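Side-chain contacts in halogenase PltM (Pseudomonas fluorescens, PDB 6BZN), which halogenates phenolic compounds with unusual breadth of substrate and halide, as a flavoprotein that binds FAD: residues V329-D334 / Q341-I346; I189-A192 / S197-S200; P287-A290 / R296-L299; C216-H221 / E289-E294; H125-P130 / V415-W420. All coordinates share one frame; numbering follows the deposited sequence.

Contact 1: residues V329-D334 / Q341-I346; sequences VQNVGD and QATGFI
Asn331 and Thr343 meet at the margin of the parallel, Rossmann-type sheet, where strand 336-338 is the outermost strand. Asn331 precedes that strand and Thr343 ends the short helix 340-343 after it, so a single side-chain pair ties together the two ends of the element. The close-packed part is small and buried. Asn331 places CG between its own backbone N and carbonyl carbon (chi1 81°), which lays the amide across the threonine at about a right angle. Its CB rests 3.7 Å from Thr343 CG2, and Leu338 of strand 336-338 and Cys389 of helix 383-406 pack against both side chains. Away from this point the segments diverge: Val329 is exposed and Gln330 partly so, and neither meets the helix. Gln341, which binds FAD in another structure of this protein, lies two residues before Thr343 on the same helix. Replacing Asn331 by an alanine would probably leave the Thr343 hydroxyl without its amide donor, with only CB left to pack against CG2. That hydroxyl also bonds to Leu339 O, so two partners fix its rotation. Asn331 ND2 gives its N-H to Thr343 OG1 at 3.2 Å, nearly straight at 162°, with the oxygen only 6° out of the amide plane.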
# COMPACT_ATOMS: atom_id res chain seq x y z
N VAL A 329 10.21 -8.63 14.18
CA VAL A 329 10.35 -10.05 14.51
C VAL A 329 9.05 -10.64 15.09
O VAL A 329 8.82 -11.85 14.99
CB VAL A 329 11.56 -10.31 15.44
CG1 VAL A 329 12.84 -9.80 14.81
CG2 VAL A 329 11.39 -9.66 16.81
N GLN A 330 8.23 -9.80 15.72
CA GLN A 330 6.91 -10.16 16.24
C GLN A 330 6.08 -8.89 16.17
O GLN A 330 6.64 -7.80 16.06
CB GLN A 330 6.96 -10.58 17.71
CG GLN A 330 7.66 -11.90 17.99
CD GLN A 330 7.58 -12.30 19.46
OE1 GLN A 330 7.38 -11.46 20.33
NE2 GLN A 330 7.73 -13.59 19.73
N ASN A 331 4.76 -9.03 16.22
CA ASN A 331 3.92 -7.85 16.31
C ASN A 331 2.64 -7.98 17.11
O ASN A 331 1.81 -7.08 17.08
CB ASN A 331 3.63 -7.32 14.89
CG ASN A 331 2.53 -8.08 14.19
OD1 ASN A 331 2.25 -9.22 14.52
ND2 ASN A 331 1.90 -7.45 13.20
N VAL A 332 2.46 -9.09 17.83
CA VAL A 332 1.34 -9.24 18.74
C VAL A 332 1.86 -9.75 20.07
O VAL A 332 2.88 -10.44 20.13
CB VAL A 332 0.25 -10.20 18.19
CG1 VAL A 332 -0.28 -9.70 16.85
CG2 VAL A 332 0.78 -11.62 18.02
N GLY A 333 1.14 -9.40 21.13
CA GLY A 333 1.37 -9.97 22.47
C GLY A 333 0.05 -10.21 23.14
O GLY A 333 -1.00 -10.06 22.53
N ASP A 334 0.10 -10.55 24.43
CA ASP A 334 -1.11 -10.72 25.23
C ASP A 334 -1.99 -9.46 25.17
O ASP A 334 -3.21 -9.56 25.06
CB ASP A 334 -0.76 -10.98 26.72
CG ASP A 334 -0.11 -12.34 26.95
OD1 ASP A 334 -0.01 -13.16 26.02
OD2 ASP A 334 0.32 -12.60 28.10
N GLN A 341 1.76 -0.84 9.28
CA GLN A 341 2.73 0.27 9.20
C GLN A 341 3.69 0.34 10.40
O GLN A 341 4.86 0.70 10.24
CB GLN A 341 2.03 1.63 9.07
CG GLN A 341 1.37 1.88 7.74
CD GLN A 341 2.36 2.18 6.62
OE1 GLN A 341 2.38 1.47 5.61
NE2 GLN A 341 3.16 3.24 6.77
N ALA A 342 3.17 0.02 11.59
CA ALA A 342 4.00 -0.04 12.79
C ALA A 342 4.94 -1.26 12.80
O ALA A 342 5.91 -1.26 13.54
CB ALA A 342 3.12 -0.04 14.02
N THR A 343 4.64 -2.28 11.99
CA THR A 343 5.37 -3.54 11.95
C THR A 343 6.44 -3.58 10.89
O THR A 343 7.59 -3.97 11.15
CB THR A 343 4.39 -4.71 11.66
OG1 THR A 343 3.36 -4.69 12.64
CG2 THR A 343 5.08 -6.04 11.71
N GLY A 344 6.06 -3.22 9.67
CA GLY A 344 6.97 -3.29 8.55
C GLY A 344 6.53 -2.47 7.37
O GLY A 344 5.33 -2.28 7.16
N PHE A 345 7.49 -1.96 6.62
CA PHE A 345 7.22 -1.27 5.36
C PHE A 345 8.34 -1.53 4.38
O PHE A 345 9.48 -1.62 4.79
CB PHE A 345 7.10 0.24 5.58
CG PHE A 345 6.63 0.97 4.35
CD1 PHE A 345 5.30 0.92 3.98
CD2 PHE A 345 7.51 1.70 3.57
CE1 PHE A 345 4.84 1.59 2.85
CE2 PHE A 345 7.07 2.38 2.44
CZ PHE A 345 5.73 2.32 2.09
N ILE A 346 8.02 -1.65 3.10
CA ILE A 346 9.03 -1.95 2.09
C ILE A 346 9.23 -0.78 1.14
O ILE A 346 10.33 -0.22 1.07
CB ILE A 346 8.69 -3.25 1.33
CG1 ILE A 346 8.62 -4.45 2.31
CG2 ILE A 346 9.70 -3.51 0.23
CD1 ILE A 346 9.88 -4.74 3.11

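Contact 2: residues I189-A192 / S197-S200; sequences IIDA and SPLS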
# COMPACT_ATOMS: atom_id res chain seq x y z
N ILE A 189 -4.03 -2.60 23.51
CA ILE A 189 -3.55 -1.42 22.78
C ILE A 189 -3.17 -1.81 21.34
O ILE A 189 -2.49 -2.81 21.12
CB ILE A 189 -2.41 -0.67 23.53
CG1 ILE A 189 -2.05 0.63 22.81
CG2 ILE A 189 -1.15 -1.52 23.74
CD1 ILE A 189 -1.39 1.65 23.73
N ILE A 190 -3.67 -1.05 20.38
CA ILE A 190 -3.36 -1.25 18.96
C ILE A 190 -2.51 -0.09 18.49
O ILE A 190 -2.91 1.06 18.61
CB ILE A 190 -4.64 -1.36 18.12
CG1 ILE A 190 -5.42 -2.58 18.57
CG2 ILE A 190 -4.32 -1.47 16.63
CD1 ILE A 190 -6.83 -2.65 18.03
N ASP A 191 -1.33 -0.39 17.95
CA ASP A 191 -0.47 0.63 17.38
C ASP A 191 -0.80 0.79 15.90
O ASP A 191 -0.38 -0.03 15.06
CB ASP A 191 1.01 0.30 17.55
CG ASP A 191 1.91 1.50 17.29
OD1 ASP A 191 1.52 2.42 16.52
OD2 ASP A 191 3.01 1.53 17.88
N ALA A 192 -1.50 1.87 15.59
CA ALA A 192 -1.90 2.20 14.23
C ALA A 192 -1.08 3.37 13.69
O ALA A 192 -1.47 4.02 12.73
CB ALA A 192 -3.39 2.55 14.20
N SER A 197 5.83 4.42 15.45
CA SER A 197 5.24 3.46 16.40
C SER A 197 5.96 3.47 17.78
O SER A 197 7.08 2.97 17.88
CB SER A 197 5.30 2.05 15.78
OG SER A 197 5.07 1.03 16.75
N PRO A 198 5.31 4.03 18.82
CA PRO A 198 5.97 4.10 20.14
C PRO A 198 6.03 2.75 20.87
O PRO A 198 6.91 2.54 21.72
CB PRO A 198 5.08 5.09 20.91
CG PRO A 198 3.72 4.84 20.34
CD PRO A 198 3.93 4.55 18.88
N LEU A 199 5.10 1.84 20.52
CA LEU A 199 5.18 0.46 20.96
C LEU A 199 6.32 -0.23 20.28
O LEU A 199 7.01 -1.00 20.90
CB LEU A 199 3.90 -0.34 20.67
CG LEU A 199 2.79 -0.19 21.69
CD1 LEU A 199 1.60 -1.00 21.22
CD2 LEU A 199 3.24 -0.66 23.06
N SER A 200 6.50 0.02 18.98
CA SER A 200 7.60 -0.60 18.29
C SER A 200 8.91 -0.19 18.95
O SER A 200 9.75 -1.05 19.22
CB SER A 200 7.63 -0.28 16.80
OG SER A 200 8.80 -0.83 16.20
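The flat carboxylate of Asp191 has Ser197 on one side of its plane and the ring of Pro198 on the other, with the backbone N of Leu199 beyond OD2. This is the end of a strand in a Rossmann-type sheet: strand 188-191, lying between strands 24-29 and 336-338, runs out into the turn that leads to helix 198-203. Of the two carboxylate oxygens, OD2 does most of the touching. Pro198 CD comes to 3.3 Å from Asp191 OD2, and Leu199 N gives that oxygen a weak hydrogen bond of 3.4 Å, bent to 144°. Ser197 OG is modelled beside Asp191 OD2 as a donor, but the spacing is too short to trust and the place of the hydroxyl is doubtful. With that caution, Ser197 acts as N-cap, its OG accepting from Ser200 N. Asp191 reaches this group of donors because its CG stands anti to the backbone N (chi1 -165°), while OD1 is engaged by Ala193 N. The first turn of a helix would probably favour the negative charge held beside it. Gly196, which binds FAD in another structure of the protein, sits in the same turn. Behind the polar group the contact becomes apolar. Leu199 CD1 bridges the two strand residues facing the helix, lying 3.9 Å from Asp191 CB and 3.8 Å from Ile189 CG2.

Contact 3: residues P287-A290 / R296-L299; sequences PTEA and RKLL
Glu289 and Lys297 form the ionic part of this surface contact, a salt bridge of 2.8 Å between Glu289 OE2 and Lys297 NZ. The ammonium approaches the lone pair of OE2 that faces away from the other carboxylate oxygen, and the two side chains cross at about a right angle. Lys297 gets there by folding back toward the start of its helix: CG lies beside the backbone N, and a bend further out (chi3 -64°) brings CE to 3.3 Å from Glu289 OE2. The carboxylate of Glu294 also pairs with the same ammonium. Hydrogen bonds across the segments end there, but Glu294 OE2 also accepts from Thr288 N and Glu289 N, tying loop to helix. Tyr285 OH makes a weak bond to Lys297 NZ, whereas Thr288 OG1, 3.8 Å from that nitrogen, merely lies beside it. Apolar contact is all but absent between the segments, although Pro287 and Leu298 turn to the neighbouring sheet. Arg296 pairs with Glu292 along the same helix. With Ala290 as N-cap, the arrangement is a solvent-facing salt-bridge network at the beginning of a helix, joining the loop that enters helix 291-301 to the middle of that helix.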
# COMPACT_ATOMS: atom_id res chain seq x y z
N PRO A 287 21.64 9.65 -2.59
CA PRO A 287 21.62 11.09 -2.77
C PRO A 287 22.51 11.80 -1.73
O PRO A 287 22.69 11.30 -0.63
CB PRO A 287 20.15 11.45 -2.55
CG PRO A 287 19.66 10.40 -1.63
CD PRO A 287 20.36 9.15 -2.06
N THR A 288 23.06 12.94 -2.12
CA THR A 288 23.96 13.72 -1.26
C THR A 288 23.51 15.15 -1.01
O THR A 288 24.01 15.78 -0.08
CB THR A 288 25.37 13.79 -1.87
OG1 THR A 288 25.28 14.19 -3.25
CG2 THR A 288 26.04 12.45 -1.79
N GLU A 289 22.58 15.68 -1.80
CA GLU A 289 22.26 17.11 -1.76
C GLU A 289 20.81 17.32 -1.35
O GLU A 289 20.07 16.36 -1.15
CB GLU A 289 22.56 17.73 -3.11
CG GLU A 289 24.01 17.53 -3.54
CD GLU A 289 24.36 18.31 -4.77
OE1 GLU A 289 24.56 19.54 -4.66
OE2 GLU A 289 24.42 17.70 -5.86
N ALA A 290 20.41 18.59 -1.24
CA ALA A 290 19.06 18.92 -0.81
C ALA A 290 18.01 18.33 -1.77
O ALA A 290 18.29 18.14 -2.95
CB ALA A 290 18.90 20.43 -0.71
N ARG A 296 16.29 18.12 -9.45
CA ARG A 296 16.83 18.69 -10.68
C ARG A 296 17.89 17.79 -11.33
O ARG A 296 17.90 17.67 -12.56
CB ARG A 296 17.41 20.10 -10.45
CG ARG A 296 16.39 21.14 -10.01
CD ARG A 296 15.31 21.44 -11.04
NE ARG A 296 14.02 21.76 -10.41
CZ ARG A 296 12.87 21.98 -11.05
NH1 ARG A 296 12.79 21.95 -12.38
NH2 ARG A 296 11.77 22.24 -10.34
N LYS A 297 18.75 17.16 -10.53
CA LYS A 297 19.71 16.18 -11.07
C LYS A 297 19.01 15.01 -11.76
O LYS A 297 19.44 14.58 -12.84
CB LYS A 297 20.68 15.67 -9.99
CG LYS A 297 21.71 16.71 -9.55
CD LYS A 297 22.83 16.14 -8.69
CE LYS A 297 22.34 15.57 -7.37
NZ LYS A 297 23.45 15.12 -6.49
N LEU A 298 17.94 14.51 -11.15
CA LEU A 298 17.15 13.44 -11.74
C LEU A 298 16.59 13.85 -13.10
O LEU A 298 16.68 13.09 -14.07
CB LEU A 298 16.01 13.04 -10.81
CG LEU A 298 15.21 11.80 -11.22
CD1 LEU A 298 16.09 10.57 -11.17
CD2 LEU A 298 13.99 11.63 -10.33
N LEU A 299 16.03 15.06 -13.18
CA LEU A 299 15.41 15.55 -14.40
C LEU A 299 16.44 15.79 -15.53
O LEU A 299 16.13 15.61 -16.71
CB LEU A 299 14.60 16.82 -14.14
CG LEU A 299 13.44 16.73 -13.13
CD1 LEU A 299 12.61 18.01 -13.18
CD2 LEU A 299 12.56 15.50 -13.33

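Contact 4: residues C216-H221 / E289-E294; sequences CSFFTH and EAPEIE
Phe218 turns its CG away from its own carbonyl carbon (chi1 -63°), which carries the ring off strand 215-223 to the start of helix 291-301, where Pro291 and Glu294 receive it. Glu294 is bent at its second torsion (chi2 -68°), so that its CB and CG come near CZ of the phenyl ring while its carboxylate swings past. The ring is met at two places. Pro291 CB comes up at the edge, near the ring plane, 3.7 Å from Phe218 CD2, the two side chains crossing at about a right angle. Glu294 CG approaches CZ of Phe218 obliquely at 4.0 Å, and the carboxylate plane is tilted 21° from that of the ring. Phe278 and Tyr320, from the strands on the two sides of 215-223, stack with the same phenyl, which therefore sits in an aromatic cluster between sheet and helix. Beyond the ring the glutamate turns polar. Glu294 OE2 accepts the N-H of Glu289 at 2.9 Å through its lone pair directed away from OE1. Lys297 NZ and Thr288 N also reach that oxygen, and OE1 bonds with Tyr285 OH. No hydrogen bond joins the two segments, so their meeting rests on apolar packing. The loop before the helix and the helix itself, not strand 215-223, supply the partners of the buried carboxylate, and these amides and the ammonium probably favour its ionised form.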
# COMPACT_ATOMS: atom_id res chain seq x y z
N CYS A 216 15.40 4.80 -0.44
CA CYS A 216 15.06 6.10 0.11
C CYS A 216 13.92 6.68 -0.72
O CYS A 216 13.59 6.15 -1.79
CB CYS A 216 16.27 7.05 0.10
SG CYS A 216 16.93 7.42 -1.54
N SER A 217 13.29 7.73 -0.20
CA SER A 217 12.17 8.37 -0.86
C SER A 217 12.17 9.87 -0.63
O SER A 217 12.40 10.33 0.50
CB SER A 217 10.86 7.75 -0.36
OG SER A 217 9.75 8.27 -1.08
N PHE A 218 11.91 10.62 -1.70
CA PHE A 218 11.65 12.05 -1.68
C PHE A 218 10.24 12.26 -2.21
O PHE A 218 9.93 11.78 -3.31
CB PHE A 218 12.57 12.81 -2.63
CG PHE A 218 14.05 12.73 -2.31
CD1 PHE A 218 14.80 11.64 -2.72
CD2 PHE A 218 14.70 13.80 -1.72
CE1 PHE A 218 16.16 11.59 -2.50
CE2 PHE A 218 16.06 13.77 -1.48
CZ PHE A 218 16.80 12.66 -1.88
N PHE A 219 9.38 12.98 -1.48
CA PHE A 219 8.01 13.17 -1.93
C PHE A 219 7.41 14.52 -1.58
O PHE A 219 7.79 15.17 -0.59
CB PHE A 219 7.09 12.04 -1.44
CG PHE A 219 7.23 11.73 0.02
CD1 PHE A 219 8.24 10.90 0.48
CD2 PHE A 219 6.36 12.28 0.94
CE1 PHE A 219 8.38 10.61 1.83
CE2 PHE A 219 6.48 11.99 2.29
CZ PHE A 219 7.49 11.15 2.74
N THR A 220 6.47 14.94 -2.42
CA THR A 220 5.80 16.21 -2.26
C THR A 220 4.52 16.23 -3.10
O THR A 220 4.21 15.26 -3.81
CB THR A 220 6.74 17.39 -2.64
OG1 THR A 220 6.18 18.62 -2.19
CG2 THR A 220 6.96 17.49 -4.15
N HIS A 221 3.81 17.35 -3.04
CA HIS A 221 2.71 17.62 -3.92
C HIS A 221 3.00 18.88 -4.74
O HIS A 221 3.55 19.85 -4.21
CB HIS A 221 1.41 17.83 -3.14
CG HIS A 221 0.81 16.59 -2.58
ND1 HIS A 221 -0.32 16.61 -1.78
CD2 HIS A 221 1.16 15.29 -2.69
CE1 HIS A 221 -0.65 15.38 -1.45
NE2 HIS A 221 0.22 14.55 -2.00
N GLU A 289 22.58 15.68 -1.80
CA GLU A 289 22.26 17.11 -1.76
C GLU A 289 20.81 17.32 -1.35
O GLU A 289 20.07 16.36 -1.15
CB GLU A 289 22.56 17.73 -3.11
CG GLU A 289 24.01 17.53 -3.54
CD GLU A 289 24.36 18.31 -4.77
OE1 GLU A 289 24.56 19.54 -4.66
OE2 GLU A 289 24.42 17.70 -5.86
N ALA A 290 20.41 18.59 -1.24
CA ALA A 290 19.06 18.92 -0.81
C ALA A 290 18.01 18.33 -1.77
O ALA A 290 18.29 18.14 -2.95
CB ALA A 290 18.90 20.43 -0.71
N PRO A 291 16.79 18.05 -1.25
CA PRO A 291 15.78 17.42 -2.12
C PRO A 291 15.56 18.11 -3.47
O PRO A 291 15.57 17.44 -4.50
CB PRO A 291 14.52 17.43 -1.26
CG PRO A 291 15.05 17.34 0.14
CD PRO A 291 16.31 18.16 0.14
N GLU A 292 15.39 19.44 -3.49
CA GLU A 292 15.20 20.13 -4.79
C GLU A 292 16.40 19.96 -5.75
O GLU A 292 16.21 19.83 -6.97
CB GLU A 292 14.82 21.60 -4.60
CG GLU A 292 14.45 22.36 -5.87
CD GLU A 292 13.27 21.77 -6.68
OE1 GLU A 292 13.30 21.94 -7.93
OE2 GLU A 292 12.32 21.16 -6.10
N ILE A 293 17.62 19.92 -5.22
CA ILE A 293 18.82 19.71 -6.05
C ILE A 293 18.83 18.27 -6.60
O ILE A 293 19.10 18.06 -7.78
CB ILE A 293 20.13 20.04 -5.28
CG1 ILE A 293 20.18 21.55 -4.96
CG2 ILE A 293 21.36 19.64 -6.09
CD1 ILE A 293 21.09 21.89 -3.79
N GLU A 294 18.50 17.30 -5.76
CA GLU A 294 18.39 15.91 -6.21
C GLU A 294 17.31 15.76 -7.29
O GLU A 294 17.50 15.05 -8.27
CB GLU A 294 18.14 14.96 -5.04
CG GLU A 294 19.31 14.81 -4.07
CD GLU A 294 20.52 14.09 -4.68
OE1 GLU A 294 20.36 13.23 -5.58
OE2 GLU A 294 21.65 14.37 -4.23

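Contact 5: residues H125-P130 / V415-W420; sequences HLVAPP and VWHRVW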
# COMPACT_ATOMS: atom_id res chain seq x y z
N HIS A 125 8.43 1.93 -24.75
CA HIS A 125 8.92 1.27 -23.52
C HIS A 125 7.95 1.52 -22.38
O HIS A 125 8.35 2.04 -21.33
CB HIS A 125 10.33 1.77 -23.19
CG HIS A 125 11.36 1.37 -24.19
ND1 HIS A 125 12.58 1.99 -24.29
CD2 HIS A 125 11.34 0.41 -25.15
CE1 HIS A 125 13.28 1.43 -25.26
NE2 HIS A 125 12.55 0.46 -25.79
N LEU A 126 6.69 1.11 -22.61
CA LEU A 126 5.56 1.28 -21.70
C LEU A 126 4.81 -0.04 -21.50
O LEU A 126 4.64 -0.81 -22.45
CB LEU A 126 4.53 2.27 -22.27
CG LEU A 126 4.64 3.75 -21.96
CD1 LEU A 126 6.03 4.27 -22.25
CD2 LEU A 126 3.58 4.51 -22.77
N VAL A 127 4.34 -0.29 -20.28
CA VAL A 127 3.32 -1.30 -20.04
C VAL A 127 2.25 -0.66 -19.15
O VAL A 127 2.57 0.16 -18.29
CB VAL A 127 3.84 -2.62 -19.41
CG1 VAL A 127 4.76 -3.36 -20.36
CG2 VAL A 127 4.55 -2.39 -18.08
N ALA A 128 1.00 -1.03 -19.38
CA ALA A 128 -0.10 -0.50 -18.59
C ALA A 128 -1.29 -1.45 -18.67
O ALA A 128 -2.08 -1.35 -19.60
CB ALA A 128 -0.49 0.90 -19.05
N PRO A 129 -1.42 -2.38 -17.71
CA PRO A 129 -2.58 -3.25 -17.74
C PRO A 129 -3.79 -2.55 -17.12
O PRO A 129 -3.74 -2.21 -15.96
CB PRO A 129 -2.15 -4.46 -16.90
CG PRO A 129 -1.02 -3.97 -16.04
CD PRO A 129 -0.45 -2.74 -16.66
N PRO A 130 -4.86 -2.31 -17.90
CA PRO A 130 -5.95 -1.51 -17.36
C PRO A 130 -6.90 -2.25 -16.42
O PRO A 130 -7.03 -3.48 -16.48
CB PRO A 130 -6.70 -1.02 -18.60
CG PRO A 130 -6.33 -1.92 -19.69
CD PRO A 130 -5.08 -2.66 -19.32
N VAL A 415 8.63 -8.46 -19.15
CA VAL A 415 8.42 -9.85 -18.76
C VAL A 415 8.09 -9.94 -17.26
O VAL A 415 7.12 -10.58 -16.86
CB VAL A 415 9.62 -10.77 -19.10
CG1 VAL A 415 9.30 -12.19 -18.71
CG2 VAL A 415 9.93 -10.73 -20.61
N TRP A 416 8.91 -9.28 -16.45
CA TRP A 416 8.75 -9.32 -14.99
C TRP A 416 7.38 -8.85 -14.50
O TRP A 416 6.81 -9.48 -13.60
CB TRP A 416 9.87 -8.54 -14.27
CG TRP A 416 9.57 -8.32 -12.82
CD1 TRP A 416 9.12 -7.18 -12.26
CD2 TRP A 416 9.61 -9.30 -11.78
NE1 TRP A 416 8.94 -7.35 -10.91
CE2 TRP A 416 9.22 -8.65 -10.59
CE3 TRP A 416 9.97 -10.65 -11.73
CZ2 TRP A 416 9.17 -9.31 -9.37
CZ3 TRP A 416 9.94 -11.30 -10.51
CH2 TRP A 416 9.53 -10.63 -9.34
N HIS A 417 6.84 -7.78 -15.07
CA HIS A 417 5.60 -7.20 -14.54
C HIS A 417 4.42 -8.18 -14.59
O HIS A 417 3.52 -8.07 -13.78
CB HIS A 417 5.26 -5.83 -15.17
CG HIS A 417 4.24 -5.86 -16.26
ND1 HIS A 417 4.53 -6.27 -17.54
CD2 HIS A 417 2.95 -5.45 -16.28
CE1 HIS A 417 3.45 -6.15 -18.29
NE2 HIS A 417 2.48 -5.65 -17.55
N ARG A 418 4.48 -9.15 -15.50
CA ARG A 418 3.46 -10.20 -15.59
C ARG A 418 3.45 -11.14 -14.40
O ARG A 418 2.43 -11.74 -14.11
CB ARG A 418 3.63 -11.00 -16.89
CG ARG A 418 3.43 -10.14 -18.13
CD ARG A 418 4.51 -10.36 -19.19
NE ARG A 418 4.45 -9.28 -20.17
CZ ARG A 418 3.56 -9.19 -21.16
NH1 ARG A 418 2.66 -10.15 -21.39
NH2 ARG A 418 3.56 -8.12 -21.94
N VAL A 419 4.59 -11.28 -13.70
CA VAL A 419 4.65 -12.05 -12.45
C VAL A 419 3.84 -11.34 -11.36
O VAL A 419 2.95 -11.94 -10.74
CB VAL A 419 6.12 -12.30 -12.02
CG1 VAL A 419 6.21 -13.00 -10.67
CG2 VAL A 419 6.85 -13.12 -13.08
N TRP A 420 4.09 -10.05 -11.17
CA TRP A 420 3.26 -9.23 -10.28
C TRP A 420 1.78 -9.25 -10.71
O TRP A 420 0.88 -9.48 -9.89
CB TRP A 420 3.76 -7.78 -10.25
CG TRP A 420 2.71 -6.83 -9.74
CD1 TRP A 420 2.31 -6.67 -8.45
CD2 TRP A 420 1.92 -5.95 -10.52
NE1 TRP A 420 1.31 -5.73 -8.38
CE2 TRP A 420 1.05 -5.28 -9.64
CE3 TRP A 420 1.85 -5.65 -11.90
CZ2 TRP A 420 0.12 -4.33 -10.07
CZ3 TRP A 420 0.94 -4.70 -12.33
CH2 TRP A 420 0.08 -4.06 -11.42
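Val127 faces His417 head-on, the two side chains coming from opposite directions, one off the outermost strand 126-131 of the mixed sheet and the other off helix 410-441. The valine stands over the flat of the imidazole: its CG2 lies 3.7 Å from the ring centroid and only 1° off the normal, a CH-pi contact centred almost exactly on the face. The other methyl, CG1, lies toward the rim, 3.7 Å from His417 CE1. Pro129 takes a different bearing. Its CG comes to the rim of the same imidazole, near the ring plane, 4.2 Å from NE2, and the same carbon also approaches the edge of the Trp420 indole, 4.3 Å from CZ3. One proline carbon thus fills the angle between two rings set one turn apart on the helix. The histidine is held in an unusual rotation, its chi1 of 100° lying away from a staggered position, and a hydrogen bond from ND1 to Asn414 O fixes the ring there. An alanine in place of His417 would probably leave the Val127 methyls facing a gap and Asn414 O without this partner. Trp420 also stacks with Phe350, while Phe410 and Trp413 add to the cover over Val127. The whole is helix-on-sheet packing, in which aromatic residues of a long helix close over the outermost strand 126-131 of the mixed sheet.

How the contacts relate
The five contacts fall into three places. Contacts 1 and 2 belong to the parallel FAD-binding sheet, their centres about 9 Å apart, and touch where Ala342 CB lies 3.5 Å from Ser197 CB. Contacts 3 and 4, with centres about 7 Å apart, share Glu289 and Ala290 and work at one helix start, so that the same Glu294 serves both. Contact 5 stands alone, its centre 27 to 36 Å from those of the others, yet reaches the same mixed sheet as contact 4. No FAD is bound here, but residues of its known site lie near three of the contacts: from side chain to side chain, Trp420 is about 8 Å from Ser351, Phe218 about 10 Å from Val62, and Thr343 about 11 Å from Ala34.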